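Local coordinates for protein nucleoporin NUP82 (Chaetomium thermophilum, PDB 5CWW) that probably serves, through this N-terminal beta-propeller part, in building the nuclear pore complex, whose nucleoporins can also dock transport factors, at residues Q126-V131 / V137-L142; V179-G184 / A189-T194. All coordinates share one frame; numbering follows the deposited sequence.

Contact 1. Residues Q126-V131 / V137-L142; sequences QDFLAV and VHICIL
F128 and I141 face each other across an antiparallel beta hairpin, and their side chains run alongside, pointing the same way. The I141 delta methyl lies over one face of the phenyl ring, a CH-pi contact with CD1 4.0 Å from the F128 ring centroid. With CG1 anti to the carbonyl carbon (chi1 -49°) and chi2 turned to -54°, the ethyl branch of I141 folds back over the ring. A130 and I139 share this face, the I139 CD1 methyl meeting A130 CB at 4.1 Å. On the side of L129 and C140, L142, just past its strand, packs closely: its CD2 presses on L129 CB at 3.6 Å, while L142 CD1 reaches back beyond the start of strand 128-131 and lies in van der Waals contact with Q126 O.

Water and polar groups mark the two ends of the ladder. At one, the D127 carbonyl oxygen accepts the N-H of L142 at 3.0 Å from D127 O to L142 N, and also a water that bridges to L142 O. At the other, V131 O takes the H138 N-H, with 2.8 Å between V131 O and H138 N, and a second water links it to H138 ND1 in the plane of the imidazole. H138 is partly exposed, and its ring leads away from the partner strand.

Between these ends, L129 and C140 bond reciprocally through their backbones. The chemistry thus implies a pairing set by backbone hydrogen bonds, sealed by aliphatic and aromatic packing, with a water adding a second hydrogen bond to the D127 and V131 carbonyls at the two ends.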
ATOM      1  N   GLN B 126      -5.297  18.761  -7.722  1.00 64.42           N
ATOM      2  CA  GLN B 126      -4.398  19.682  -7.032  1.00 62.56           C
ATOM      3  C   GLN B 126      -5.139  20.774  -6.262  1.00 62.03           C
ATOM      4  O   GLN B 126      -4.657  21.901  -6.154  1.00 60.35           O
ATOM      5  CB  GLN B 126      -3.433  20.319  -8.040  1.00 63.10           C
ATOM      6  CG  GLN B 126      -2.640  19.302  -8.850  1.00 61.21           C
ATOM      7  CD  GLN B 126      -1.714  19.944  -9.863  1.00 62.98           C
ATOM      8  OE1 GLN B 126      -2.022  20.993 -10.432  1.00 64.83           O
ATOM      9  NE2 GLN B 126      -0.568  19.314 -10.096  1.00 63.63           N
ATOM     10  N   ASP B 127      -6.306  20.429  -5.724  1.00 60.74           N
ATOM     11  CA  ASP B 127      -7.074  21.349  -4.890  1.00 62.28           C
ATOM     12  C   ASP B 127      -7.056  20.914  -3.422  1.00 62.37           C
ATOM     13  O   ASP B 127      -7.203  21.745  -2.526  1.00 65.47           O
ATOM     14  CB  ASP B 127      -8.517  21.454  -5.394  1.00 63.19           C
ATOM     15  CG  ASP B 127      -9.148  20.099  -5.656  1.00 60.64           C
ATOM     16  OD1 ASP B 127      -8.418  19.083  -5.659  1.00 59.70           O
ATOM     17  OD2 ASP B 127     -10.377  20.051  -5.867  1.00 62.14           O
ATOM     18  N   PHE B 128      -6.870  19.616  -3.185  1.00 59.41           N
ATOM     19  CA  PHE B 128      -6.744  19.077  -1.829  1.00 57.96           C
ATOM     20  C   PHE B 128      -5.330  18.563  -1.571  1.00 57.96           C
ATOM     21  O   PHE B 128      -4.676  18.034  -2.472  1.00 57.53           O
ATOM     22  CB  PHE B 128      -7.739  17.933  -1.588  1.00 55.44           C
ATOM     23  CG  PHE B 128      -9.188  18.354  -1.564  1.00 56.79           C
ATOM     24  CD1 PHE B 128      -9.561  19.675  -1.744  1.00 58.69           C
ATOM     25  CD2 PHE B 128     -10.179  17.410  -1.345  1.00 56.37           C
ATOM     26  CE1 PHE B 128     -10.893  20.043  -1.718  1.00 60.36           C
ATOM     27  CE2 PHE B 128     -11.510  17.772  -1.315  1.00 58.77           C
ATOM     28  CZ  PHE B 128     -11.868  19.090  -1.501  1.00 60.06           C
ATOM     29  N   LEU B 129      -4.874  18.710  -0.330  1.00 58.29           N
ATOM     30  CA  LEU B 129      -3.570  18.204   0.086  1.00 57.42           C
ATOM     31  C   LEU B 129      -3.699  17.367   1.357  1.00 55.48           C
ATOM     32  O   LEU B 129      -4.120  17.870   2.402  1.00 58.07           O
ATOM     33  CB  LEU B 129      -2.592  19.357   0.316  1.00 59.26           C
ATOM     34  CG  LEU B 129      -1.170  18.970   0.732  1.00 58.88           C
ATOM     35  CD1 LEU B 129      -0.440  18.276  -0.413  1.00 59.28           C
ATOM     36  CD2 LEU B 129      -0.396  20.189   1.203  1.00 60.55           C
ATOM     37  N   ALA B 130      -3.338  16.092   1.258  1.00 53.95           N
ATOM     38  CA  ALA B 130      -3.348  15.199   2.411  1.00 54.40           C
ATOM     39  C   ALA B 130      -2.088  15.419   3.241  1.00 53.09           C
ATOM     40  O   ALA B 130      -0.980  15.424   2.704  1.00 53.83           O
ATOM     41  CB  ALA B 130      -3.452  13.750   1.965  1.00 52.47           C
ATOM     42  N   VAL B 131      -2.269  15.602   4.547  1.00 52.38           N
ATOM     43  CA  VAL B 131      -1.174  15.918   5.461  1.00 52.04           C
ATOM     44  C   VAL B 131      -1.078  14.868   6.562  1.00 53.27           C
ATOM     45  O   VAL B 131      -1.958  14.773   7.419  1.00 54.36           O
ATOM     46  CB  VAL B 131      -1.357  17.309   6.103  1.00 52.98           C
ATOM     47  CG1 VAL B 131      -0.172  17.650   6.999  1.00 54.20           C
ATOM     48  CG2 VAL B 131      -1.531  18.370   5.027  1.00 54.41           C
ATOM     49  N   VAL B 137      -4.159  12.232  10.089  1.00 54.04           N
ATOM     50  CA  VAL B 137      -4.347  12.670   8.711  1.00 53.96           C
ATOM     51  C   VAL B 137      -5.230  13.913   8.669  1.00 56.33           C
ATOM     52  O   VAL B 137      -6.362  13.897   9.156  1.00 56.85           O
ATOM     53  CB  VAL B 137      -4.987  11.568   7.841  1.00 52.87           C
ATOM     54  CG1 VAL B 137      -5.105  12.026   6.390  1.00 52.25           C
ATOM     55  CG2 VAL B 137      -4.180  10.282   7.921  1.00 52.06           C
ATOM     56  N   HIS B 138      -4.700  14.989   8.092  1.00 59.21           N
ATOM     57  CA  HIS B 138      -5.475  16.199   7.849  1.00 61.63           C
ATOM     58  C   HIS B 138      -5.575  16.469   6.353  1.00 61.20           C
ATOM     59  O   HIS B 138      -4.643  16.186   5.602  1.00 61.35           O
ATOM     60  CB  HIS B 138      -4.849  17.403   8.550  1.00 62.04           C
ATOM     61  CG  HIS B 138      -4.959  17.362  10.041  1.00 62.04           C
ATOM     62  ND1 HIS B 138      -4.130  16.592  10.830  1.00 61.08           N
ATOM     63  CD2 HIS B 138      -5.802  17.997  10.890  1.00 63.02           C
ATOM     64  CE1 HIS B 138      -4.456  16.757  12.099  1.00 63.10           C
ATOM     65  NE2 HIS B 138      -5.468  17.604  12.162  1.00 63.86           N
ATOM     66  N   ILE B 139      -6.711  17.017   5.931  1.00 58.98           N
ATOM     67  CA  ILE B 139      -6.908  17.425   4.547  1.00 58.56           C
ATOM     68  C   ILE B 139      -6.914  18.942   4.468  1.00 59.82           C
ATOM     69  O   ILE B 139      -7.780  19.599   5.050  1.00 60.01           O
ATOM     70  CB  ILE B 139      -8.224  16.880   3.964  1.00 57.54           C
ATOM     71  CG1 ILE B 139      -8.310  15.362   4.151  1.00 54.55           C
ATOM     72  CG2 ILE B 139      -8.357  17.261   2.489  1.00 58.74           C
ATOM     73  CD1 ILE B 139      -7.183  14.588   3.507  1.00 51.77           C
ATOM     74  N   CYS B 140      -5.943  19.494   3.750  1.00 60.66           N
ATOM     75  CA  CYS B 140      -5.851  20.934   3.570  1.00 63.09           C
ATOM     76  C   CYS B 140      -6.530  21.358   2.279  1.00 62.64           C
ATOM     77  O   CYS B 140      -6.174  20.891   1.196  1.00 60.61           O
ATOM     78  CB  CYS B 140      -4.392  21.388   3.562  1.00 62.49           C
ATOM     79  SG  CYS B 140      -4.187  23.181   3.365  1.00 65.83           S
ATOM     80  N   ILE B 141      -7.518  22.235   2.404  1.00 62.27           N
ATOM     81  CA  ILE B 141      -8.135  22.864   1.248  1.00 63.96           C
ATOM     82  C   ILE B 141      -7.180  23.940   0.759  1.00 62.60           C
ATOM     83  O   ILE B 141      -7.086  25.013   1.352  1.00 63.60           O
ATOM     84  CB  ILE B 141      -9.508  23.477   1.583  1.00 69.22           C
ATOM     85  CG1 ILE B 141     -10.377  22.465   2.339  1.00 70.24           C
ATOM     86  CG2 ILE B 141     -10.208  23.948   0.314  1.00 71.48           C
ATOM     87  CD1 ILE B 141     -10.535  21.130   1.642  1.00 69.09           C
ATOM     88  N   LEU B 142      -6.461  23.641  -0.316  1.00 65.07           N
ATOM     89  CA  LEU B 142      -5.407  24.527  -0.793  1.00 67.40           C
ATOM     90  C   LEU B 142      -5.974  25.887  -1.192  1.00 74.53           C
ATOM     91  O   LEU B 142      -7.012  25.963  -1.847  1.00 76.29           O
ATOM     92  CB  LEU B 142      -4.666  23.884  -1.966  1.00 66.25           C
ATOM     93  CG  LEU B 142      -3.922  22.592  -1.613  1.00 63.82           C
ATOM     94  CD1 LEU B 142      -3.286  21.975  -2.850  1.00 64.63           C
ATOM     95  CD2 LEU B 142      -2.860  22.847  -0.545  1.00 62.40           C
TER
HETATM   96  O   HOH W   1      -8.349  24.178  -2.992  1.00 54.64           O
HETATM   97  O   HOH W   2      -1.961  15.106  10.261  1.00 55.55           O

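Contact 2. Residues V179-G184 / A189-T194; sequences VWHPLG and ALVTVT
A189, V191 and V179 bury the most surface where residues 179-184 meet strand 189-194. A189 sits where the first strand gives way to a type I turn, H181 to G184. Its methyl is close to the turn, with A189 CB 3.7 Å from G184 CA; a beta carbon on G184 would clash with that methyl. The A189 carbonyl oxygen is gripped twice, by the H181 N-H at 2.8 Å from A189 O to H181 N and by a water that also donates to H181 O. Inside the turn, L183 N donates to H181 ND1 in the ring plane, and H181 NE2 bonds to L287 O; the two together hold the ring's rotation.

V179 and V191 form the hydrogen-bonded pair, their backbones joined both ways, with V179 N to V191 O at 2.9 Å. A V179 chi1 of -68° turns CG1 away from the carbonyl carbon and leaves CG2 between the backbone N and the carbonyl carbon, where it meets V191 CB at 4.1 Å.

On the opposite face W180 lies against L190. The leucine's CD1 methyl stands over the five-membered ring of the indole, 3.8 Å from that ring's centroid and 12° off its normal, while L190 CB meets the W180 CE3 and CZ3 atoms. W180 NE1 hydrogen-bonds to V121 O. With an alanine here, the L190 CD1 methyl would probably lose the ring it lies on, and V121 O its indole partner.

Around this hairpin, strand 198-203 continues the antiparallel sheet beyond 189-194, with V191 touching V199. W180 reaches toward strand 128-132 to pack on F128 and A130, and V193 packs against strand 254-258, so the hairpin lies between the sheets before and after it.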
ATOM      1  N   VAL B 179      -3.219   7.581  -0.597  1.00 42.89           N
ATOM      2  CA  VAL B 179      -3.193   7.719  -2.046  1.00 44.98           C
ATOM      3  C   VAL B 179      -4.588   8.009  -2.565  1.00 47.17           C
ATOM      4  O   VAL B 179      -5.564   7.392  -2.143  1.00 46.98           O
ATOM      5  CB  VAL B 179      -2.633   6.451  -2.732  1.00 45.97           C
ATOM      6  CG1 VAL B 179      -1.153   6.292  -2.422  1.00 47.68           C
ATOM      7  CG2 VAL B 179      -3.407   5.209  -2.300  1.00 46.20           C
ATOM      8  N   TRP B 180      -4.679   8.970  -3.475  1.00 48.16           N
ATOM      9  CA  TRP B 180      -5.958   9.372  -4.035  1.00 48.50           C
ATOM     10  C   TRP B 180      -6.373   8.363  -5.096  1.00 49.23           C
ATOM     11  O   TRP B 180      -5.537   7.878  -5.859  1.00 48.57           O
ATOM     12  CB  TRP B 180      -5.868  10.785  -4.618  1.00 48.33           C
ATOM     13  CG  TRP B 180      -5.514  11.817  -3.582  1.00 47.19           C
ATOM     14  CD1 TRP B 180      -4.258  12.201  -3.201  1.00 46.78           C
ATOM     15  CD2 TRP B 180      -6.426  12.582  -2.782  1.00 46.88           C
ATOM     16  NE1 TRP B 180      -4.334  13.161  -2.218  1.00 47.54           N
ATOM     17  CE2 TRP B 180      -5.653  13.412  -1.944  1.00 47.89           C
ATOM     18  CE3 TRP B 180      -7.819  12.648  -2.695  1.00 47.32           C
ATOM     19  CZ2 TRP B 180      -6.229  14.296  -1.034  1.00 50.16           C
ATOM     20  CZ3 TRP B 180      -8.389  13.527  -1.788  1.00 49.27           C
ATOM     21  CH2 TRP B 180      -7.595  14.338  -0.970  1.00 50.89           C
ATOM     22  N   HIS B 181      -7.658   8.033  -5.141  1.00 50.00           N
ATOM     23  CA  HIS B 181      -8.129   7.036  -6.093  1.00 48.84           C
ATOM     24  C   HIS B 181      -8.119   7.615  -7.511  1.00 48.35           C
ATOM     25  O   HIS B 181      -8.673   8.687  -7.738  1.00 50.85           O
ATOM     26  CB  HIS B 181      -9.533   6.549  -5.732  1.00 49.58           C
ATOM     27  CG  HIS B 181      -9.877   5.225  -6.338  1.00 47.43           C
ATOM     28  ND1 HIS B 181     -10.008   5.041  -7.698  1.00 49.43           N
ATOM     29  CD2 HIS B 181     -10.092   4.014  -5.774  1.00 47.67           C
ATOM     30  CE1 HIS B 181     -10.302   3.777  -7.944  1.00 48.31           C
ATOM     31  NE2 HIS B 181     -10.361   3.132  -6.793  1.00 47.40           N
ATOM     32  N   PRO B 182      -7.481   6.915  -8.467  1.00 48.09           N
ATOM     33  CA  PRO B 182      -7.389   7.413  -9.847  1.00 48.23           C
ATOM     34  C   PRO B 182      -8.745   7.707 -10.487  1.00 48.22           C
ATOM     35  O   PRO B 182      -8.821   8.506 -11.420  1.00 48.63           O
ATOM     36  CB  PRO B 182      -6.694   6.264 -10.591  1.00 48.94           C
ATOM     37  CG  PRO B 182      -5.975   5.504  -9.555  1.00 47.81           C
ATOM     38  CD  PRO B 182      -6.767   5.636  -8.297  1.00 46.44           C
ATOM     39  N   LEU B 183      -9.796   7.057  -9.994  1.00 49.23           N
ATOM     40  CA  LEU B 183     -11.121   7.153 -10.597  1.00 51.85           C
ATOM     41  C   LEU B 183     -12.112   7.875  -9.687  1.00 51.70           C
ATOM     42  O   LEU B 183     -13.312   7.884  -9.953  1.00 55.14           O
ATOM     43  CB  LEU B 183     -11.648   5.756 -10.927  1.00 53.84           C
ATOM     44  CG  LEU B 183     -10.729   4.886 -11.789  1.00 54.43           C
ATOM     45  CD1 LEU B 183     -11.360   3.520 -12.019  1.00 57.97           C
ATOM     46  CD2 LEU B 183     -10.409   5.561 -13.112  1.00 56.57           C
ATOM     47  N   GLY B 184     -11.606   8.478  -8.617  1.00 48.70           N
ATOM     48  CA  GLY B 184     -12.452   9.196  -7.681  1.00 47.11           C
ATOM     49  C   GLY B 184     -13.083  10.426  -8.303  1.00 50.47           C
ATOM     50  O   GLY B 184     -12.420  11.169  -9.021  1.00 50.43           O
ATOM     51  N   ALA B 189     -11.670  11.344  -3.787  1.00 49.35           N
ATOM     52  CA  ALA B 189     -11.707  10.055  -3.107  1.00 47.13           C
ATOM     53  C   ALA B 189     -10.301   9.659  -2.672  1.00 47.96           C
ATOM     54  O   ALA B 189      -9.392   9.551  -3.499  1.00 48.16           O
ATOM     55  CB  ALA B 189     -12.306   8.995  -4.004  1.00 45.20           C
ATOM     56  N   LEU B 190     -10.131   9.448  -1.370  1.00 48.68           N
ATOM     57  CA  LEU B 190      -8.831   9.136  -0.784  1.00 49.11           C
ATOM     58  C   LEU B 190      -8.810   7.748  -0.155  1.00 48.55           C
ATOM     59  O   LEU B 190      -9.776   7.331   0.484  1.00 49.61           O
ATOM     60  CB  LEU B 190      -8.461  10.179   0.271  1.00 49.66           C
ATOM     61  CG  LEU B 190      -7.115   9.989   0.977  1.00 49.50           C
ATOM     62  CD1 LEU B 190      -5.959  10.168   0.005  1.00 49.14           C
ATOM     63  CD2 LEU B 190      -6.986  10.953   2.145  1.00 51.10           C
ATOM     64  N   VAL B 191      -7.701   7.042  -0.343  1.00 47.96           N
ATOM     65  CA  VAL B 191      -7.485   5.744   0.283  1.00 46.59           C
ATOM     66  C   VAL B 191      -6.355   5.856   1.296  1.00 46.74           C
ATOM     67  O   VAL B 191      -5.251   6.276   0.951  1.00 49.66           O
ATOM     68  CB  VAL B 191      -7.134   4.648  -0.746  1.00 44.31           C
ATOM     69  CG1 VAL B 191      -6.879   3.316  -0.049  1.00 42.94           C
ATOM     70  CG2 VAL B 191      -8.247   4.502  -1.768  1.00 42.52           C
ATOM     71  N   THR B 192      -6.637   5.481   2.541  1.00 45.21           N
ATOM     72  CA  THR B 192      -5.609   5.412   3.571  1.00 44.76           C
ATOM     73  C   THR B 192      -5.365   3.956   3.951  1.00 42.75           C
ATOM     74  O   THR B 192      -6.277   3.130   3.911  1.00 42.10           O
ATOM     75  CB  THR B 192      -5.993   6.223   4.830  1.00 46.31           C
ATOM     76  OG1 THR B 192      -7.198   5.699   5.410  1.00 47.57           O
ATOM     77  CG2 THR B 192      -6.194   7.693   4.479  1.00 47.73           C
ATOM     78  N   VAL B 193      -4.120   3.649   4.298  1.00 43.50           N
ATOM     79  CA  VAL B 193      -3.737   2.309   4.713  1.00 43.59           C
ATOM     80  C   VAL B 193      -2.869   2.409   5.960  1.00 43.70           C
ATOM     81  O   VAL B 193      -1.937   3.215   6.018  1.00 45.10           O
ATOM     82  CB  VAL B 193      -2.970   1.557   3.600  1.00 42.92           C
ATOM     83  CG1 VAL B 193      -2.744   0.105   3.991  1.00 43.27           C
ATOM     84  CG2 VAL B 193      -3.726   1.633   2.281  1.00 41.71           C
ATOM     85  N   THR B 194      -3.189   1.586   6.956  1.00 43.05           N
ATOM     86  CA  THR B 194      -2.459   1.565   8.216  1.00 43.24           C
ATOM     87  C   THR B 194      -1.509   0.377   8.266  1.00 43.18           C
ATOM     88  O   THR B 194      -1.627  -0.549   7.462  1.00 42.83           O
ATOM     89  CB  THR B 194      -3.425   1.495   9.416  1.00 43.03           C
ATOM     90  OG1 THR B 194      -4.296   0.370   9.261  1.00 42.94           O
ATOM     91  CG2 THR B 194      -4.262   2.761   9.503  1.00 44.10           C
TER
HETATM   92  O   HOH W   3      -9.612  10.604  -5.924  1.00 46.04           O

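How the contacts relate
Contact 1 closes before contact 2 opens, so the two hairpins follow one another along the chain, with centres about 13 Å apart. They belong to successive four-stranded antiparallel sheets: contact 1 joins the two middle strands of one, and contact 2 the first two strands of the next. Packing between sheets brings them together, with W180 CH2 3.7 Å from F128 CB and L190 CD2 3.9 Å from I139 CD1. Such a series of small antiparallel sheets packed face to face is consistent with the blades of a beta-propeller. For this N-terminal part of the nucleoporin, the shared hydrophobic interface ties neighbouring blades into one body.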